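Long-range contacts in sugar ABC transporter, sugar-binding protein (Streptococcus pneumoniae, PDB 2HEU), which probably binds a sugar outside the cell and delivers it to an ABC transporter for uptake, and is seen here without bound sugar: residues 120-128 with 328-336; 105-113 with 354-364. All blocks are in the same frame, centred on the assembly; numbering follows the deposited sequence.

Contact 1 of 2, residues 120-128 with 328-336; sequences YNVPFTANA and DGSPTAIEG. With NA (sodium ion), chain E.
Backbone hydrogen bonds tie F124 and A126 to the chain following helix 318-328. A126 N donates to P331 O and A333 N to F124 O, each over 3.0 Å. Together they frame a single beta bridge between T125 and T332, whose CA atoms lie 4.2 Å apart; the segments do not continue as paired strands.

Side-chain hydroxyls add the polar detail. T332 OG1 donates to F124 O at 2.8 Å, tilted 21° from the carbonyl plane, whereas A333 N approaches from above that plane, 41° out of it, so one carbonyl accepts two hydrogen bonds. With OG1 anti to its own backbone N (chi1 180°), T332 holds the hydroxyl where it can also accept from I334 N, forming an ST turn. T125 OG1, which accepts from L294 N, donates to a water that in turn donates to D328 OD2. The same carboxylate oxygen receives S330 N in an Asx turn at the end of helix 318-328. Two carbonyls are buried without a hydrogen-bond partner in the model: A126 O against P331 CD (3.2 Å) and P123 O against A333 CB.

Apolar contact is modest. F124 and I334 lie side by side and point the same way, CD1 of the ring 3.8 Å from CD1 of the isoleucine; V122 CG1 sits over one face, toward the rim, and W296 meets the ring edge-to-face.

Past this pairing, E335 binds the sodium ion through both carboxylate oxygens, with OE1 at 2.5 Å, alongside K103 O and three waters. Segment 120-128 leads from strand 122-123, outermost in the five-stranded mixed sheet, toward strand 129-134 of the three-stranded sheet, a crossover consistent with a two-lobed solute-binding protein. F124 O is satisfied twice, and the T332 hydroxyl, both donor and acceptor, fixes the turn toward the metal ligand.

Contact 2 of 2, residues 105-113 with 354-364; sequences VKNGYAEKY and FTDRHLVWLQQ
F354, in a left-handed backbone conformation (phi 73°), drives the edge of its ring into the face of Y109: CD1 stands 3.5 Å above the centre of the tyrosine ring, with the planes at 83° and the centroids 4.8 Å apart, a T-shaped pair. F354 N donates to H358 ND1 in the imidazole plane, which fixes the backbone of the phenylalanine, and H358 NE2 donates to N127 O. K106 runs extended past the other part of the ring, its CD 4.0 Å from F354 CD2, on the way to T332 O.

V360 CG1 packs against Y113 CE1 at 3.8 Å, and Y113 OH, which donates to Y109 OH and accepts from G292 N, joins the two tyrosines. Two waters each bridge N107 O and F354 O, and a third accepts from K112 NZ at 2.8 Å while donating to T355 O and H358 O.

Loop 105-113, whose Y109 and Y113 pack on P123 of strand 122-123, thus meets strand 358-360, the parallel partner of 288-290, through aromatic and aliphatic surfaces, with water carrying the clear polar links; the K112 ammonium, linked through water to the carbonyls of T355 and H358, is probably stabilised by their partial negative charge.

Contact 1 is buried and lies within the loop closed by contact 2, which is only partly buried; their centres are 11 Å apart. Both bring the chain around strand 122-123 together with the C-terminal part of the protein, but by different chemistry: direct backbone bonds in 120-128 with 328-336, rings and bridging waters in 105-113 with 354-364. They touch through K106, whose NZ lies 2.7 Å from T332 O and whose backbone N lies 2.8 Å from A333 O, both probable hydrogen bonds. The ring of F354 also packs on the carbonyls of P331 and T332. E335 of contact 1 holds the sodium ion, and the side chain of N107 comes within about 4 Å of it.

Contact 1 of 2, residues 120-128 with 328-336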
ATOM      1  N   TYR A 120      10.511  14.665  -4.286  1.00 13.23           N
ATOM      2  CA  TYR A 120       9.531  15.327  -5.055  1.00 13.00           C
ATOM      3  C   TYR A 120       8.119  15.111  -4.609  1.00 12.70           C
ATOM      4  O   TYR A 120       7.190  15.559  -5.320  1.00 13.32           O
ATOM      5  CB  TYR A 120       9.667  14.888  -6.552  1.00 14.70           C
ATOM      6  CG  TYR A 120      10.979  15.270  -7.206  1.00 15.59           C
ATOM      7  CD1 TYR A 120      11.154  16.556  -7.758  1.00 16.31           C
ATOM      8  CD2 TYR A 120      12.052  14.420  -7.221  1.00 16.76           C
ATOM      9  CE1 TYR A 120      12.325  16.963  -8.376  1.00 17.65           C
ATOM     10  CE2 TYR A 120      13.221  14.818  -7.809  1.00 18.00           C
ATOM     11  CZ  TYR A 120      13.385  16.096  -8.337  1.00 18.63           C
ATOM     12  OH  TYR A 120      14.545  16.467  -8.972  1.00 22.22           O
ATOM     13  N   ASN A 121       7.899  14.415  -3.499  1.00 12.29           N
ATOM     14  CA  ASN A 121       6.551  14.051  -3.114  1.00 10.99           C
ATOM     15  C   ASN A 121       6.498  13.991  -1.615  1.00 11.76           C
ATOM     16  O   ASN A 121       7.464  13.468  -0.984  1.00 12.80           O
ATOM     17  CB  ASN A 121       6.171  12.716  -3.761  1.00 11.46           C
ATOM     18  CG  ASN A 121       4.822  12.207  -3.454  1.00 11.16           C
ATOM     19  OD1 ASN A 121       4.591  11.602  -2.428  1.00 12.52           O
ATOM     20  ND2 ASN A 121       3.877  12.448  -4.404  1.00 11.83           N
ATOM     21  N   VAL A 122       5.442  14.469  -1.007  1.00 11.65           N
ATOM     22  CA  VAL A 122       5.172  14.340   0.438  1.00 10.69           C
ATOM     23  C   VAL A 122       4.200  13.188   0.659  1.00 10.75           C
ATOM     24  O   VAL A 122       3.005  13.311   0.278  1.00 10.37           O
ATOM     25  CB  VAL A 122       4.536  15.632   1.038  1.00 11.06           C
ATOM     26  CG1 VAL A 122       4.335  15.480   2.480  1.00 12.64           C
ATOM     27  CG2 VAL A 122       5.462  16.843   0.695  1.00 14.07           C
ATOM     28  N   PRO A 123       4.679  12.057   1.174  0.50 11.56           N
ATOM     29  CA  PRO A 123       3.714  10.974   1.473  0.50 10.87           C
ATOM     30  C   PRO A 123       3.120  11.274   2.847  0.50 11.69           C
ATOM     31  O   PRO A 123       3.820  11.193   3.850  0.50 16.38           O
ATOM     32  CB  PRO A 123       4.562   9.666   1.368  0.50 10.98           C
ATOM     33  CG  PRO A 123       6.004  10.152   0.995  0.50 12.09           C
ATOM     34  CD  PRO A 123       6.064  11.586   1.380  0.50 12.96           C
ATOM     35  N   PHE A 124       1.874  11.707   2.875  1.00 11.27           N
ATOM     36  CA  PHE A 124       1.144  11.938   4.134  1.00 11.20           C
ATOM     37  C   PHE A 124       0.690  10.641   4.717  1.00 11.56           C
ATOM     38  O   PHE A 124       0.721  10.493   5.947  1.00 12.93           O
ATOM     39  CB  PHE A 124      -0.091  12.835   3.877  1.00 11.60           C
ATOM     40  CG  PHE A 124       0.236  14.189   3.366  1.00 11.12           C
ATOM     41  CD1 PHE A 124       0.524  15.193   4.229  1.00 11.14           C
ATOM     42  CD2 PHE A 124       0.300  14.487   1.991  1.00 10.25           C
ATOM     43  CE1 PHE A 124       0.815  16.471   3.789  1.00 12.63           C
ATOM     44  CE2 PHE A 124       0.606  15.727   1.545  1.00 11.46           C
ATOM     45  CZ  PHE A 124       0.864  16.719   2.439  1.00 12.20           C
ATOM     46  N   THR A 125       0.094   9.731   3.924  1.00 11.21           N
ATOM     47  CA  THR A 125      -0.352   8.464   4.401  1.00 10.90           C
ATOM     48  C   THR A 125       0.160   7.383   3.492  1.00 10.38           C
ATOM     49  O   THR A 125       0.633   7.634   2.369  1.00 10.65           O
ATOM     50  CB  THR A 125      -1.851   8.345   4.451  1.00 11.87           C
ATOM     51  OG1 THR A 125      -2.381   8.366   3.123  1.00 11.44           O
ATOM     52  CG2 THR A 125      -2.513   9.444   5.339  1.00 13.19           C
ATOM     53  N   ALA A 126       0.115   6.133   3.975  1.00 11.23           N
ATOM     54  CA  ALA A 126       0.496   4.985   3.165  1.00 10.87           C
ATOM     55  C   ALA A 126      -0.410   3.854   3.455  1.00 10.10           C
ATOM     56  O   ALA A 126      -1.033   3.798   4.506  1.00 11.66           O
ATOM     57  CB  ALA A 126       1.938   4.547   3.482  1.00 11.68           C
ATOM     58  N   ASN A 127      -0.495   2.906   2.524  1.00  9.46           N
ATOM     59  CA  ASN A 127      -1.088   1.647   2.801  1.00 10.04           C
ATOM     60  C   ASN A 127      -0.084   0.642   3.391  1.00  9.48           C
ATOM     61  O   ASN A 127       1.094   0.907   3.454  1.00  9.27           O
ATOM     62  CB  ASN A 127      -1.882   1.122   1.584  1.00 10.38           C
ATOM     63  CG  ASN A 127      -1.080   1.062   0.338  1.00 11.18           C
ATOM     64  OD1 ASN A 127       0.078   0.653   0.311  1.00 11.59           O
ATOM     65  ND2 ASN A 127      -1.661   1.501  -0.723  1.00 20.60           N
ATOM     66  N   ALA A 128      -0.631  -0.486   3.833  1.00  9.17           N
ATOM     67  CA  ALA A 128       0.119  -1.590   4.404  1.00  9.07           C
ATOM     68  C   ALA A 128      -0.585  -2.873   4.015  1.00  8.66           C
ATOM     69  O   ALA A 128      -1.693  -2.840   3.438  1.00  9.07           O
ATOM     70  CB  ALA A 128       0.295  -1.431   5.885  1.00  9.85           C
ATOM     71  N   ASP A 328     -10.102   8.695   7.551  1.00 14.87           N
ATOM     72  CA  ASP A 328      -9.513   7.747   6.628  1.00 13.64           C
ATOM     73  C   ASP A 328      -8.910   6.541   7.345  1.00 15.12           C
ATOM     74  O   ASP A 328      -9.147   5.409   6.924  1.00 16.52           O
ATOM     75  CB  ASP A 328      -8.427   8.419   5.832  1.00 14.23           C
ATOM     76  CG  ASP A 328      -7.757   7.433   4.844  1.00 14.08           C
ATOM     77  OD1 ASP A 328      -8.436   6.982   3.862  1.00 16.68           O
ATOM     78  OD2 ASP A 328      -6.616   7.120   5.119  1.00 13.90           O
ATOM     79  N   GLY A 329      -8.099   6.742   8.355  1.00 13.63           N
ATOM     80  CA  GLY A 329      -7.527   5.669   9.191  1.00 13.64           C
ATOM     81  C   GLY A 329      -6.259   5.024   8.676  1.00 12.74           C
ATOM     82  O   GLY A 329      -5.634   4.258   9.441  1.00 14.57           O
ATOM     83  N   SER A 330      -5.785   5.250   7.435  1.00 13.54           N
ATOM     84  CA  SER A 330      -4.535   4.742   6.975  1.00 12.60           C
ATOM     85  C   SER A 330      -3.388   5.314   7.798  1.00 12.38           C
ATOM     86  O   SER A 330      -3.493   6.483   8.220  1.00 12.16           O
ATOM     87  CB  SER A 330      -4.252   5.066   5.514  1.00 13.55           C
ATOM     88  OG  SER A 330      -5.151   4.516   4.638  1.00 17.40           O
ATOM     89  N   PRO A 331      -2.327   4.563   8.031  1.00 12.74           N
ATOM     90  CA  PRO A 331      -1.230   5.134   8.827  1.00 12.58           C
ATOM     91  C   PRO A 331      -0.672   6.379   8.163  1.00 12.38           C
ATOM     92  O   PRO A 331      -0.572   6.470   6.918  1.00 12.29           O
ATOM     93  CB  PRO A 331      -0.205   3.953   8.906  1.00 13.09           C
ATOM     94  CG  PRO A 331      -0.496   3.190   7.711  1.00 14.44           C
ATOM     95  CD  PRO A 331      -2.001   3.224   7.513  1.00 12.84           C
ATOM     96  N   THR A 332      -0.292   7.313   8.994  1.00 12.20           N
ATOM     97  CA  THR A 332       0.259   8.562   8.585  1.00 12.08           C
ATOM     98  C   THR A 332       1.718   8.733   8.921  1.00 13.37           C
ATOM     99  O   THR A 332       2.155   8.435  10.064  1.00 15.33           O
ATOM    100  CB  THR A 332      -0.596   9.778   9.062  1.00 12.51           C
ATOM    101  OG1 THR A 332       0.037  11.003   8.614  1.00 13.35           O
ATOM    102  CG2 THR A 332      -0.693   9.874  10.528  1.00 15.95           C
ATOM    103  N   ALA A 333       2.499   9.291   7.991  1.00 14.78           N
ATOM    104  CA  ALA A 333       3.852   9.581   8.212  1.00 16.15           C
ATOM    105  C   ALA A 333       4.083  10.952   8.846  1.00 15.33           C
ATOM    106  O   ALA A 333       5.232  11.373   9.065  1.00 18.57           O
ATOM    107  CB  ALA A 333       4.669   9.513   6.897  1.00 17.03           C
ATOM    108  N   ILE A 334       3.031  11.691   9.112  1.00 15.69           N
ATOM    109  CA  ILE A 334       3.161  13.067   9.625  1.00 15.16           C
ATOM    110  C   ILE A 334       3.334  13.057  11.142  1.00 16.48           C
ATOM    111  O   ILE A 334       2.520  12.482  11.888  1.00 18.60           O
ATOM    112  CB  ILE A 334       1.951  13.864   9.205  1.00 15.23           C
ATOM    113  CG1 ILE A 334       1.887  13.995   7.655  1.00 14.01           C
ATOM    114  CG2 ILE A 334       1.955  15.278   9.881  1.00 16.01           C
ATOM    115  CD1 ILE A 334       3.066  14.574   6.966  1.00 15.48           C
ATOM    116  N   GLU A 335       4.388  13.686  11.602  1.00 17.36           N
ATOM    117  CA  GLU A 335       4.733  13.738  12.980  1.00 19.25           C
ATOM    118  C   GLU A 335       3.629  14.445  13.725  1.00 19.17           C
ATOM    119  O   GLU A 335       3.015  15.420  13.266  1.00 20.07           O
ATOM    120  CB  GLU A 335       6.154  14.311  13.133  1.00 20.77           C
ATOM    121  CG  GLU A 335       7.275  13.414  12.472  1.00 22.43           C
ATOM    122  CD  GLU A 335       8.628  14.056  12.381  1.00 24.82           C
ATOM    123  OE1 GLU A 335       8.707  15.297  12.624  1.00 26.37           O
ATOM    124  OE2 GLU A 335       9.650  13.367  12.138  1.00 30.05           O
ATOM    125  N   GLY A 336       3.387  13.991  14.947  1.00 20.05           N
ATOM    126  CA  GLY A 336       2.472  14.665  15.845  1.00 19.38           C
ATOM    127  C   GLY A 336       0.990  14.327  15.791  1.00 17.88           C
ATOM    128  O   GLY A 336       0.211  14.868  16.560  1.00 21.32           O
TER
HETATM  129 NA    NA E4001      11.123  15.200  11.857  1.00 21.15          NA
HETATM  130  O   HOH W   1      -5.080   7.792   2.852  1.00 14.31           O
HETATM  131  O   HOH W   2      11.780  13.576  10.203  1.00 24.32           O
HETATM  132  O   HOH W   3      11.026  17.374  12.706  1.00 37.09           O
HETATM  133  O   HOH W   4      13.298  15.897  11.260  1.00 30.19           O

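Contact 2 of 2, residues 105-113 with 354-364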
ATOM      1  N   VAL A 105       7.708  14.859   7.934  1.00 14.30           N
ATOM      2  CA  VAL A 105       7.517  13.438   7.524  1.00 14.06           C
ATOM      3  C   VAL A 105       8.503  12.602   8.329  1.00 13.98           C
ATOM      4  O   VAL A 105       9.671  12.956   8.447  1.00 16.36           O
ATOM      5  CB  VAL A 105       7.773  13.311   6.052  1.00 14.39           C
ATOM      6  CG1 VAL A 105       7.602  11.804   5.605  1.00 15.82           C
ATOM      7  CG2 VAL A 105       6.794  14.198   5.241  1.00 16.21           C
ATOM      8  N   LYS A 106       8.044  11.482   8.838  1.00 15.40           N
ATOM      9  CA  LYS A 106       8.935  10.551   9.584  1.00 15.97           C
ATOM     10  C   LYS A 106      10.242  10.272   8.936  1.00 15.71           C
ATOM     11  O   LYS A 106      10.350  10.110   7.706  1.00 17.39           O
ATOM     12  CB  LYS A 106       8.165   9.258   9.842  1.00 19.68           C
ATOM     13  CG  LYS A 106       7.088   9.537  10.876  1.00 23.88           C
ATOM     14  CD  LYS A 106       6.170   8.380  11.170  1.00 26.46           C
ATOM     15  CE  LYS A 106       4.968   8.873  11.999  1.00 27.42           C
ATOM     16  NZ  LYS A 106       3.862   7.912  12.130  1.00 24.91           N
ATOM     17  N   ASN A 107      11.256  10.165   9.793  1.00 17.58           N
ATOM     18  CA  ASN A 107      12.656   9.992   9.379  1.00 18.88           C
ATOM     19  C   ASN A 107      12.750   8.960   8.251  1.00 17.37           C
ATOM     20  O   ASN A 107      12.316   7.822   8.397  1.00 20.22           O
ATOM     21  CB  ASN A 107      13.432   9.468  10.552  1.00 20.72           C
ATOM     22  CG  ASN A 107      13.786  10.488  11.550  1.00 22.18           C
ATOM     23  OD1 ASN A 107      13.509  11.669  11.345  1.00 26.45           O
ATOM     24  ND2 ASN A 107      14.463  10.079  12.595  1.00 26.52           N
ATOM     25  N   GLY A 108      13.417   9.353   7.167  1.00 17.95           N
ATOM     26  CA  GLY A 108      13.789   8.371   6.132  1.00 17.08           C
ATOM     27  C   GLY A 108      12.672   7.988   5.179  1.00 16.40           C
ATOM     28  O   GLY A 108      12.959   7.370   4.150  1.00 18.45           O
ATOM     29  N   TYR A 109      11.423   8.384   5.438  1.00 16.44           N
ATOM     30  CA  TYR A 109      10.374   7.826   4.641  1.00 14.80           C
ATOM     31  C   TYR A 109      10.198   8.489   3.276  1.00 13.79           C
ATOM     32  O   TYR A 109      10.068   7.806   2.272  1.00 14.30           O
ATOM     33  CB  TYR A 109       9.052   7.786   5.409  1.00 14.18           C
ATOM     34  CG  TYR A 109       8.035   6.916   4.688  1.00 13.08           C
ATOM     35  CD1 TYR A 109       8.263   5.539   4.625  1.00 15.35           C
ATOM     36  CD2 TYR A 109       6.964   7.376   3.941  1.00 13.55           C
ATOM     37  CE1 TYR A 109       7.503   4.693   3.916  1.00 13.99           C
ATOM     38  CE2 TYR A 109       6.093   6.518   3.218  1.00 12.37           C
ATOM     39  CZ  TYR A 109       6.392   5.170   3.234  1.00 13.68           C
ATOM     40  OH  TYR A 109       5.613   4.358   2.432  1.00 13.38           O
ATOM     41  N   ALA A 110      10.165   9.819   3.219  1.00 14.31           N
ATOM     42  CA  ALA A 110      10.044  10.517   1.947  1.00 15.08           C
ATOM     43  C   ALA A 110      11.170  10.091   1.011  1.00 14.23           C
ATOM     44  O   ALA A 110      10.996  10.034  -0.193  1.00 15.15           O
ATOM     45  CB  ALA A 110       9.973  11.997   2.119  1.00 15.81           C
ATOM     46  N   GLU A 111      12.369   9.872   1.573  1.00 15.67           N
ATOM     47  CA  GLU A 111      13.563   9.561   0.863  1.00 16.10           C
ATOM     48  C   GLU A 111      13.470   8.209   0.120  1.00 15.89           C
ATOM     49  O   GLU A 111      14.215   7.973  -0.862  1.00 16.70           O
ATOM     50  CB  GLU A 111      14.754   9.537   1.800  1.00 17.91           C
ATOM     51  CG  GLU A 111      15.115  10.843   2.445  1.00 20.01           C
ATOM     52  CD  GLU A 111      14.396  11.263   3.691  1.00 19.92           C
ATOM     53  OE1 GLU A 111      13.377  10.673   4.091  1.00 18.33           O
ATOM     54  OE2 GLU A 111      14.924  12.204   4.369  1.00 21.77           O
ATOM     55  N   LYS A 112      12.552   7.343   0.526  1.00 15.26           N
ATOM     56  CA  LYS A 112      12.341   6.077  -0.159  1.00 14.64           C
ATOM     57  C   LYS A 112      11.812   6.203  -1.532  1.00 14.92           C
ATOM     58  O   LYS A 112      11.762   5.211  -2.279  1.00 16.94           O
ATOM     59  CB  LYS A 112      11.484   5.164   0.672  1.00 14.61           C
ATOM     60  CG  LYS A 112      12.219   4.807   1.944  1.00 16.79           C
ATOM     61  CD  LYS A 112      11.575   3.780   2.745  1.00 19.46           C
ATOM     62  CE  LYS A 112      12.393   3.568   4.059  1.00 22.43           C
ATOM     63  NZ  LYS A 112      11.850   2.602   4.915  1.00 24.07           N
ATOM     64  N   TYR A 113      11.357   7.427  -1.893  1.00 13.83           N
ATOM     65  CA  TYR A 113      10.842   7.738  -3.211  1.00 13.65           C
ATOM     66  C   TYR A 113      11.695   8.785  -3.899  1.00 14.12           C
ATOM     67  O   TYR A 113      11.285   9.323  -4.935  1.00 14.30           O
ATOM     68  CB  TYR A 113       9.374   8.150  -3.144  1.00 12.69           C
ATOM     69  CG  TYR A 113       8.537   7.213  -2.378  1.00 11.82           C
ATOM     70  CD1 TYR A 113       7.976   6.097  -2.955  1.00 13.08           C
ATOM     71  CD2 TYR A 113       8.269   7.430  -1.052  1.00 12.85           C
ATOM     72  CE1 TYR A 113       7.096   5.269  -2.188  1.00 12.26           C
ATOM     73  CE2 TYR A 113       7.429   6.629  -0.274  1.00 12.83           C
ATOM     74  CZ  TYR A 113       6.837   5.536  -0.883  1.00 11.57           C
ATOM     75  OH  TYR A 113       5.933   4.725  -0.272  1.00 13.04           O
ATOM     76  N   PHE A 354       6.304   2.902   8.500  1.00 12.98           N
ATOM     77  CA  PHE A 354       7.267   3.955   8.216  1.00 13.68           C
ATOM     78  C   PHE A 354       8.634   3.647   8.762  1.00 14.31           C
ATOM     79  O   PHE A 354       9.491   4.564   8.806  1.00 17.78           O
ATOM     80  CB  PHE A 354       6.753   5.368   8.630  1.00 14.80           C
ATOM     81  CG  PHE A 354       5.378   5.613   8.079  1.00 15.16           C
ATOM     82  CD1 PHE A 354       5.119   5.748   6.729  1.00 14.24           C
ATOM     83  CD2 PHE A 354       4.321   5.666   8.930  1.00 15.73           C
ATOM     84  CE1 PHE A 354       3.827   5.894   6.258  1.00 16.24           C
ATOM     85  CE2 PHE A 354       3.058   5.789   8.504  1.00 17.00           C
ATOM     86  CZ  PHE A 354       2.794   5.933   7.137  1.00 17.11           C
ATOM     87  N   THR A 355       8.888   2.410   9.154  1.00 13.69           N
ATOM     88  CA  THR A 355      10.193   1.971   9.623  1.00 14.30           C
ATOM     89  C   THR A 355      10.828   1.058   8.585  1.00 12.81           C
ATOM     90  O   THR A 355      10.218   0.816   7.528  1.00 12.95           O
ATOM     91  CB  THR A 355      10.060   1.239  10.943  1.00 14.26           C
ATOM     92  OG1 THR A 355       9.566  -0.130  10.684  1.00 13.52           O
ATOM     93  CG2 THR A 355       9.248   1.915  12.000  1.00 16.03           C
ATOM     94  N   ASP A 356      11.934   0.360   8.951  0.50 13.69           N
ATOM     95  CA  ASP A 356      12.648  -0.555   8.048  0.50 12.70           C
ATOM     96  C   ASP A 356      11.767  -1.730   7.743  0.50 13.05           C
ATOM     97  O   ASP A 356      11.924  -2.397   6.717  0.50 14.87           O
ATOM     98  CB  ASP A 356      14.113  -0.873   8.434  0.50 14.91           C
ATOM     99  CG  ASP A 356      14.302  -1.345   9.799  0.50 17.72           C
ATOM    100  OD1 ASP A 356      13.320  -1.670  10.469  0.50 18.22           O
ATOM    101  OD2 ASP A 356      15.519  -1.405  10.196  0.50 21.71           O
ATOM    102  N   ARG A 357      10.775  -1.953   8.566  1.00 10.70           N
ATOM    103  CA  ARG A 357       9.946  -3.118   8.406  1.00  9.87           C
ATOM    104  C   ARG A 357       8.704  -2.888   7.583  1.00  9.87           C
ATOM    105  O   ARG A 357       7.925  -3.798   7.403  1.00 10.48           O
ATOM    106  CB  ARG A 357       9.586  -3.714   9.762  1.00 11.53           C
ATOM    107  CG  ARG A 357      10.852  -4.241  10.473  1.00 13.53           C
ATOM    108  CD  ARG A 357      10.630  -4.595  11.931  1.00 15.47           C
ATOM    109  NE  ARG A 357       9.768  -5.761  12.121  1.00 14.46           N
ATOM    110  CZ  ARG A 357       9.547  -6.288  13.291  1.00 12.56           C
ATOM    111  NH1 ARG A 357      10.003  -5.739  14.416  1.00 13.49           N
ATOM    112  NH2 ARG A 357       8.802  -7.330  13.439  1.00 11.47           N
ATOM    113  N   HIS A 358       8.560  -1.696   6.991  1.00 10.17           N
ATOM    114  CA  HIS A 358       7.443  -1.309   6.132  1.00  9.68           C
ATOM    115  C   HIS A 358       7.985  -1.014   4.746  1.00 10.34           C
ATOM    116  O   HIS A 358       8.251   0.131   4.386  1.00 12.68           O
ATOM    117  CB  HIS A 358       6.718  -0.122   6.708  1.00 10.69           C
ATOM    118  CG  HIS A 358       5.482   0.345   5.962  1.00 10.62           C
ATOM    119  ND1 HIS A 358       4.981   1.578   6.284  1.00 11.82           N
ATOM    120  CD2 HIS A 358       4.699  -0.202   5.008  1.00 11.32           C
ATOM    121  CE1 HIS A 358       3.883   1.698   5.532  1.00 12.57           C
ATOM    122  NE2 HIS A 358       3.713   0.681   4.733  1.00 11.76           N
ATOM    123  N   LEU A 359       8.077  -2.061   3.950  0.50  9.03           N
ATOM    124  CA  LEU A 359       8.719  -1.997   2.660  0.50  9.75           C
ATOM    125  C   LEU A 359       7.897  -1.212   1.686  0.50  8.55           C
ATOM    126  O   LEU A 359       6.702  -1.221   1.769  0.50  9.04           O
ATOM    127  CB  LEU A 359       8.814  -3.424   2.188  0.50  9.63           C
ATOM    128  CG  LEU A 359      10.022  -4.191   2.665  0.50 10.59           C
ATOM    129  CD1 LEU A 359      10.176  -4.237   4.162  0.50 14.72           C
ATOM    130  CD2 LEU A 359      10.004  -5.576   2.103  0.50 11.21           C
ATOM    131  N   VAL A 360       8.537  -0.564   0.691  1.00  9.67           N
ATOM    132  CA  VAL A 360       7.791  -0.030  -0.457  1.00  9.32           C
ATOM    133  C   VAL A 360       7.497  -1.231  -1.377  1.00  8.53           C
ATOM    134  O   VAL A 360       8.342  -2.109  -1.618  1.00  9.68           O
ATOM    135  CB  VAL A 360       8.563   1.034  -1.193  1.00 10.14           C
ATOM    136  CG1 VAL A 360       7.792   1.536  -2.388  1.00 10.75           C
ATOM    137  CG2 VAL A 360       8.884   2.220  -0.246  1.00 12.70           C
ATOM    138  N   TRP A 361       6.291  -1.253  -1.949  1.00  8.65           N
ATOM    139  CA  TRP A 361       5.860  -2.238  -2.937  1.00  9.03           C
ATOM    140  C   TRP A 361       7.024  -2.493  -3.900  1.00  8.75           C
ATOM    141  O   TRP A 361       7.639  -1.564  -4.464  1.00  9.88           O
ATOM    142  CB  TRP A 361       4.673  -1.701  -3.737  1.00 10.06           C
ATOM    143  CG  TRP A 361       3.394  -1.672  -2.976  1.00  9.25           C
ATOM    144  CD1 TRP A 361       2.674  -0.583  -2.578  1.00 11.56           C
ATOM    145  CD2 TRP A 361       2.601  -2.788  -2.557  1.00  9.05           C
ATOM    146  NE1 TRP A 361       1.532  -0.938  -1.917  1.00 12.17           N
ATOM    147  CE2 TRP A 361       1.470  -2.305  -1.877  1.00 11.23           C
ATOM    148  CE3 TRP A 361       2.745  -4.169  -2.736  1.00  9.97           C
ATOM    149  CZ2 TRP A 361       0.510  -3.201  -1.336  1.00 12.47           C
ATOM    150  CZ3 TRP A 361       1.797  -5.018  -2.279  1.00 11.62           C
ATOM    151  CH2 TRP A 361       0.724  -4.553  -1.547  1.00 12.00           C
ATOM    152  N   LEU A 362       7.282  -3.787  -4.200  1.00  8.59           N
ATOM    153  CA  LEU A 362       8.396  -4.137  -5.044  1.00  8.66           C
ATOM    154  C   LEU A 362       8.275  -3.627  -6.479  1.00  8.55           C
ATOM    155  O   LEU A 362       9.253  -3.387  -7.139  1.00  9.54           O
ATOM    156  CB  LEU A 362       8.630  -5.648  -5.038  1.00  8.70           C
ATOM    157  CG  LEU A 362       8.952  -6.258  -3.695  1.00  9.46           C
ATOM    158  CD1 LEU A 362       9.147  -7.781  -3.869  1.00  9.97           C
ATOM    159  CD2 LEU A 362      10.164  -5.660  -3.047  1.00 12.08           C
ATOM    160  N   GLN A 363       7.010  -3.465  -6.898  1.00  9.03           N
ATOM    161  CA  GLN A 363       6.734  -3.009  -8.298  1.00  9.18           C
ATOM    162  C   GLN A 363       7.145  -1.542  -8.481  1.00  9.56           C
ATOM    163  O   GLN A 363       7.086  -1.082  -9.624  1.00  9.88           O
ATOM    164  CB  GLN A 363       5.304  -3.274  -8.736  1.00  9.91           C
ATOM    165  CG  GLN A 363       4.243  -2.431  -8.083  1.00 10.76           C
ATOM    166  CD  GLN A 363       3.647  -2.996  -6.843  1.00 10.30           C
ATOM    167  OE1 GLN A 363       4.244  -3.895  -6.237  1.00 10.77           O
ATOM    168  NE2 GLN A 363       2.536  -2.489  -6.349  1.00 13.45           N
ATOM    169  N   GLN A 364       7.590  -0.849  -7.454  1.00  9.36           N
ATOM    170  CA  GLN A 364       8.332   0.412  -7.648  1.00 10.70           C
ATOM    171  C   GLN A 364       9.346   0.272  -8.763  1.00 11.23           C
ATOM    172  O   GLN A 364       9.614   1.223  -9.455  1.00 12.83           O
ATOM    173  CB  GLN A 364       8.959   0.802  -6.301  1.00 10.73           C
ATOM    174  CG  GLN A 364       9.726   2.138  -6.339  1.00 11.67           C
ATOM    175  CD  GLN A 364      10.286   2.551  -5.024  1.00 12.51           C
ATOM    176  OE1 GLN A 364      10.295   3.818  -4.742  1.00 16.36           O
ATOM    177  NE2 GLN A 364      10.616   1.667  -4.161  1.00 11.69           N
TER
HETATM  178  O   HOH W   5      11.293   5.402   6.900  1.00 24.53           O
HETATM  179  O   HOH W   6      10.833   6.532  10.297  1.00 36.08           O
HETATM  180  O   HOH W   7       6.224   1.764   2.557  1.00 13.09           O
HETATM  181  O   HOH W   8       9.172   2.503   5.729  1.00 17.97           O